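Local structure of acidocalcisomal pyrophosphatase (Trypanosoma brucei brucei, 5C5V) at residues A[150-155]-A[199-204]; A[204-209]-A[221-226]. The protein probably hydrolyses inorganic pyrophosphate to phosphate with the help of magnesium ions, which it binds together with the substrate analogue imidodiphosphate. All blocks are in the same frame, centred on the assembly; numbering follows the deposited sequence.

Interaction 1. Residues A[150-155]-A[199-204]; sequences NRYNFI and GAFPQT
The carbonyl oxygen of Ile155 is held by two neighbours in succession: Ala200 N donates to Ile155 O at 3.0 Å, and Gly199 CA adds a CA-H...O contact to the same oxygen at 3.1 Å. The return bond runs from Ile155 N to Ala200 O at 2.9 Å. Together they make an antiparallel hydrogen-bonded pair that joins two neighbouring strands of the five-stranded beta barrel of soluble pyrophosphatases. Ile155 and Ala200 send their side chains to the same face. Phe154 has CG anti to its backbone N (chi1 165°), which brings CE1 and CZ of its ring to Gly199, with CE1 3.5 Å from Gly199 N in an oblique approach.

Past this pair the 199-204 backbone diverges, and side chains take over the contact. Ile155, extended beyond CG1 (chi2 163°), brings CD1 to within 3.7 Å of Pro202 CB, the two side chains crossing obliquely. The carbonyl of Asn153 points toward Pro202, its oxygen 3.1 Å from Pro202 CD and also at the edge of the Phe201 ring, near its plane, by CD1. The amide nitrogen ND2 of Asn153 is engaged elsewhere, with Pro133 O. Next along the strand, Tyr152 and Phe201 incline their rings at 64°, and their nearest atoms are Tyr152 CB and Phe201 CE1, 3.8 Å apart.

Interaction 2. Residues A[204-209]-A[221-226]; sequences TWESTE and DPVDAV. With MG (magnesium ion), chain E; MG (magnesium ion), chain G; 2PN (imidodiphosphoric acid), chain C.
The metal-binding segment of the pyrophosphatase active site is bonded to the loop that follows strand 197-200. Two bonds tie them. Thr204 OG1, lying between its backbone N and carbonyl carbon (chi1 63°), accepts Val223 N at 2.9 Å while donating to Phe201 O, so both roles of the hydroxyl are used. Glu206 N reaches Asp221 O at 2.8 Å in a nearly straight bond (167° at the hydrogen). Glu206 is also the centre of an inverse gamma turn, and its side chain, bent at chi2 (-83°), crosses Val223 at about a right angle, bringing OE2 to 4.0 Å from Val223 CG2.

Residues 221-226 carry the second and third aspartates of the family signature Asp-x-Asp-Pro-x-Asp, which begins at Asp219. Asp224 spreads its carboxylate across two magnesium ions, OD1 binding one and OD2 the other, each at 2.0 Å; OD2 also takes a hydrogen bond from Lys258. Pro222 O, between the two aspartates, accepts from two waters, each bound to a different one of these ions. A further water bridges both metals and gives a weak 3.1 Å bond to Asp221 OD2; its placement is consistent with the attacking water of this family. Imidodiphosphate O5 shares the ion of OD2, to which Asp219 and Asp256 also bind, and O6 shares the ion of OD1, whose remaining ligands are waters.

How the interactions relate
Interactions 1 and 2 follow one another along the chain, share Thr204 and have centres about 11 Å apart. Strand 197-200 is common ground: interaction 1 ties one side of it to strand 152-156, while its other side pairs with strand 224-227, which continues from the 221-223 segment that interaction 2 joins to 204-206. That second seam is made by probable hydrogen bonds from Phe201 N to Val223 O (3.0 Å) and from Ala225 N to Gly199 O (3.1 Å), with Phe201 CE2 packed 3.5 Å from Ala225 CB. The side chain of Ala200, in the strand pairing of interaction 1, comes within about 5 Å of that of Asp224 and of a magnesium ion.

Interaction 1. Residues A[150-155]-A[199-204]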
# COMPACT_ATOMS: atom_id res chain seq x y z
N ASN A 150 -3.08 13.08 15.94
CA ASN A 150 -3.93 11.90 16.05
C ASN A 150 -3.02 10.70 16.17
O ASN A 150 -2.90 9.91 15.24
CB ASN A 150 -4.86 11.75 14.85
CG ASN A 150 -5.94 10.65 15.05
OD1 ASN A 150 -5.86 9.83 15.97
ND2 ASN A 150 -6.91 10.63 14.16
N ARG A 151 -2.37 10.57 17.31
CA ARG A 151 -1.43 9.49 17.51
C ARG A 151 -1.58 9.04 18.96
O ARG A 151 -1.15 9.73 19.89
CB ARG A 151 0.00 9.93 17.20
CG ARG A 151 1.00 8.77 17.14
CD ARG A 151 2.42 9.21 16.71
NE ARG A 151 2.53 9.30 15.25
CZ ARG A 151 2.95 8.33 14.43
NH1 ARG A 151 3.36 7.15 14.90
NH2 ARG A 151 2.99 8.56 13.12
N TYR A 152 -2.24 7.90 19.13
CA TYR A 152 -2.59 7.36 20.43
C TYR A 152 -1.91 6.03 20.70
O TYR A 152 -1.74 5.24 19.80
CB TYR A 152 -4.11 7.17 20.52
CG TYR A 152 -4.90 8.45 20.47
CD1 TYR A 152 -5.27 9.10 21.65
CD2 TYR A 152 -5.28 9.02 19.26
CE1 TYR A 152 -6.01 10.27 21.63
CE2 TYR A 152 -6.02 10.19 19.22
CZ TYR A 152 -6.38 10.82 20.41
OH TYR A 152 -7.11 11.99 20.40
N ASN A 153 -1.56 5.77 21.94
CA ASN A 153 -1.07 4.44 22.26
C ASN A 153 -2.22 3.48 22.50
O ASN A 153 -3.16 3.78 23.24
CB ASN A 153 -0.14 4.48 23.47
CG ASN A 153 1.29 4.75 23.08
OD1 ASN A 153 1.75 4.26 22.05
ND2 ASN A 153 2.00 5.53 23.88
N PHE A 154 -2.13 2.33 21.85
CA PHE A 154 -3.13 1.28 21.93
C PHE A 154 -2.49 0.08 22.59
O PHE A 154 -1.45 -0.39 22.15
CB PHE A 154 -3.67 0.95 20.52
CG PHE A 154 -4.44 -0.36 20.43
CD1 PHE A 154 -5.77 -0.43 20.82
CD2 PHE A 154 -3.86 -1.50 19.90
CE1 PHE A 154 -6.50 -1.64 20.69
CE2 PHE A 154 -4.58 -2.70 19.77
CZ PHE A 154 -5.90 -2.77 20.17
N ILE A 155 -3.11 -0.39 23.66
CA ILE A 155 -2.64 -1.61 24.29
C ILE A 155 -3.46 -2.79 23.80
O ILE A 155 -4.66 -2.86 24.06
CB ILE A 155 -2.74 -1.54 25.82
CG1 ILE A 155 -1.96 -0.32 26.33
CG2 ILE A 155 -2.24 -2.84 26.45
CD1 ILE A 155 -2.32 0.08 27.74
N GLY A 199 -8.34 -4.14 22.38
CA GLY A 199 -7.64 -3.74 23.58
C GLY A 199 -8.18 -2.48 24.20
O GLY A 199 -9.39 -2.26 24.25
N ALA A 200 -7.29 -1.62 24.68
CA ALA A 200 -7.72 -0.45 25.43
C ALA A 200 -6.74 0.71 25.28
O ALA A 200 -5.60 0.53 24.85
CB ALA A 200 -7.89 -0.81 26.89
N PHE A 201 -7.22 1.90 25.61
CA PHE A 201 -6.38 3.08 25.66
C PHE A 201 -5.93 3.30 27.10
O PHE A 201 -6.77 3.37 28.00
CB PHE A 201 -7.12 4.32 25.13
CG PHE A 201 -7.36 4.31 23.64
CD1 PHE A 201 -6.31 4.42 22.75
CD2 PHE A 201 -8.64 4.18 23.14
CE1 PHE A 201 -6.52 4.41 21.38
CE2 PHE A 201 -8.87 4.17 21.76
CZ PHE A 201 -7.80 4.29 20.89
N PRO A 202 -4.62 3.44 27.31
CA PRO A 202 -4.14 3.76 28.66
C PRO A 202 -4.62 5.14 29.11
O PRO A 202 -4.98 5.95 28.25
CB PRO A 202 -2.61 3.71 28.51
CG PRO A 202 -2.38 4.05 27.08
CD PRO A 202 -3.52 3.40 26.33
N GLN A 203 -4.64 5.38 30.42
CA GLN A 203 -4.95 6.70 30.99
C GLN A 203 -6.35 7.17 30.59
O GLN A 203 -6.59 8.36 30.38
CB GLN A 203 -3.90 7.73 30.57
CG GLN A 203 -2.47 7.29 30.89
CD GLN A 203 -1.41 8.35 30.60
OE1 GLN A 203 -1.55 9.19 29.70
NE2 GLN A 203 -0.34 8.33 31.40
N THR A 204 -7.27 6.21 30.46
CA THR A 204 -8.69 6.50 30.31
C THR A 204 -9.48 5.64 31.28
O THR A 204 -9.00 4.60 31.74
CB THR A 204 -9.21 6.22 28.89
OG1 THR A 204 -9.07 4.82 28.61
CG2 THR A 204 -8.45 7.02 27.85

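Interaction 2. Residues A[204-209]-A[221-226]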
# COMPACT_ATOMS: atom_id res chain seq x y z
N THR A 204 -7.27 6.21 30.46
CA THR A 204 -8.69 6.50 30.31
C THR A 204 -9.48 5.64 31.28
O THR A 204 -9.00 4.60 31.74
CB THR A 204 -9.21 6.22 28.89
OG1 THR A 204 -9.07 4.82 28.61
CG2 THR A 204 -8.45 7.02 27.85
N TRP A 205 -10.71 6.05 31.55
CA TRP A 205 -11.57 5.30 32.44
C TRP A 205 -13.04 5.62 32.14
O TRP A 205 -13.45 6.79 32.11
CB TRP A 205 -11.22 5.61 33.90
CG TRP A 205 -12.07 4.93 34.93
CD1 TRP A 205 -12.31 3.59 35.06
CD2 TRP A 205 -12.78 5.57 36.00
NE1 TRP A 205 -13.14 3.36 36.13
CE2 TRP A 205 -13.45 4.56 36.72
CE3 TRP A 205 -12.94 6.90 36.39
CZ2 TRP A 205 -14.25 4.85 37.84
CZ3 TRP A 205 -13.74 7.18 37.50
CH2 TRP A 205 -14.38 6.16 38.20
N GLU A 206 -13.84 4.58 31.91
CA GLU A 206 -15.28 4.75 31.75
C GLU A 206 -15.90 4.92 33.13
O GLU A 206 -16.35 3.96 33.76
CB GLU A 206 -15.90 3.56 31.01
CG GLU A 206 -15.33 3.33 29.62
CD GLU A 206 -15.96 4.21 28.55
OE1 GLU A 206 -16.46 5.30 28.88
OE2 GLU A 206 -15.97 3.79 27.37
N SER A 207 -15.92 6.17 33.60
CA SER A 207 -16.29 6.51 34.96
C SER A 207 -17.66 5.98 35.40
O SER A 207 -18.66 6.14 34.70
CB SER A 207 -16.28 8.03 35.13
OG SER A 207 -16.71 8.37 36.42
N THR A 208 -17.69 5.39 36.58
CA THR A 208 -18.93 4.95 37.20
C THR A 208 -19.67 6.12 37.86
O THR A 208 -20.74 5.93 38.42
CB THR A 208 -18.67 3.87 38.25
OG1 THR A 208 -17.85 4.40 39.30
CG2 THR A 208 -17.98 2.67 37.62
N GLU A 209 -19.10 7.32 37.81
CA GLU A 209 -19.72 8.47 38.43
C GLU A 209 -20.30 9.42 37.39
O GLU A 209 -20.88 10.45 37.73
CB GLU A 209 -18.71 9.24 39.31
CG GLU A 209 -17.95 8.40 40.34
CD GLU A 209 -17.01 9.25 41.21
N ASP A 221 -13.99 0.51 33.18
CA ASP A 221 -12.78 -0.00 32.54
C ASP A 221 -12.14 1.07 31.67
O ASP A 221 -12.77 2.06 31.34
CB ASP A 221 -13.09 -1.23 31.66
CG ASP A 221 -12.82 -2.55 32.36
OD1 ASP A 221 -11.82 -2.66 33.10
OD2 ASP A 221 -13.59 -3.52 32.15
N PRO A 222 -10.87 0.87 31.29
CA PRO A 222 -10.31 1.76 30.27
C PRO A 222 -11.16 1.74 29.00
O PRO A 222 -11.86 0.75 28.75
CB PRO A 222 -8.93 1.16 30.01
CG PRO A 222 -8.61 0.41 31.24
CD PRO A 222 -9.89 -0.13 31.75
N VAL A 223 -11.12 2.81 28.22
CA VAL A 223 -11.84 2.88 26.95
C VAL A 223 -11.36 1.79 25.98
O VAL A 223 -10.16 1.56 25.81
CB VAL A 223 -11.67 4.27 26.30
CG1 VAL A 223 -12.25 4.31 24.88
CG2 VAL A 223 -12.33 5.33 27.17
N ASP A 224 -12.32 1.12 25.36
CA ASP A 224 -12.05 -0.01 24.48
C ASP A 224 -11.76 0.43 23.06
O ASP A 224 -12.37 1.36 22.55
CB ASP A 224 -13.23 -0.98 24.50
CG ASP A 224 -13.45 -1.63 25.87
OD1 ASP A 224 -12.45 -1.99 26.53
OD2 ASP A 224 -14.61 -1.76 26.28
N ALA A 225 -10.82 -0.25 22.41
CA ALA A 225 -10.43 0.09 21.05
C ALA A 225 -10.40 -1.14 20.13
O ALA A 225 -9.98 -2.23 20.54
CB ALA A 225 -9.08 0.79 21.04
N VAL A 226 -10.85 -0.96 18.90
CA VAL A 226 -10.74 -2.00 17.88
C VAL A 226 -9.78 -1.52 16.80
O VAL A 226 -10.06 -0.52 16.13
CB VAL A 226 -12.11 -2.33 17.26
CG1 VAL A 226 -12.04 -3.63 16.49
CG2 VAL A 226 -13.17 -2.41 18.35
MG MG E . -15.52 -2.03 28.05
MG MG G . -12.52 -3.31 28.00
P1 2PN C . -16.48 -7.37 27.94
O1 2PN C . -16.01 -8.02 29.27
O2 2PN C . -17.68 -6.44 28.24
O3 2PN C . -16.81 -8.49 26.91
N1 2PN C . -15.24 -6.52 27.30
P2 2PN C . -14.65 -5.12 27.92
O4 2PN C . -14.28 -5.30 29.43
O5 2PN C . -15.75 -4.09 27.80
O6 2PN C . -13.46 -4.71 27.17
O HOH W 1 -14.11 -2.72 29.16
O HOH W 2 -14.58 -0.09 28.54
O HOH W 3 -11.11 -1.74 28.98
O HOH W 4 -11.57 -4.68 29.51
O HOH W 5 -10.75 -3.60 26.96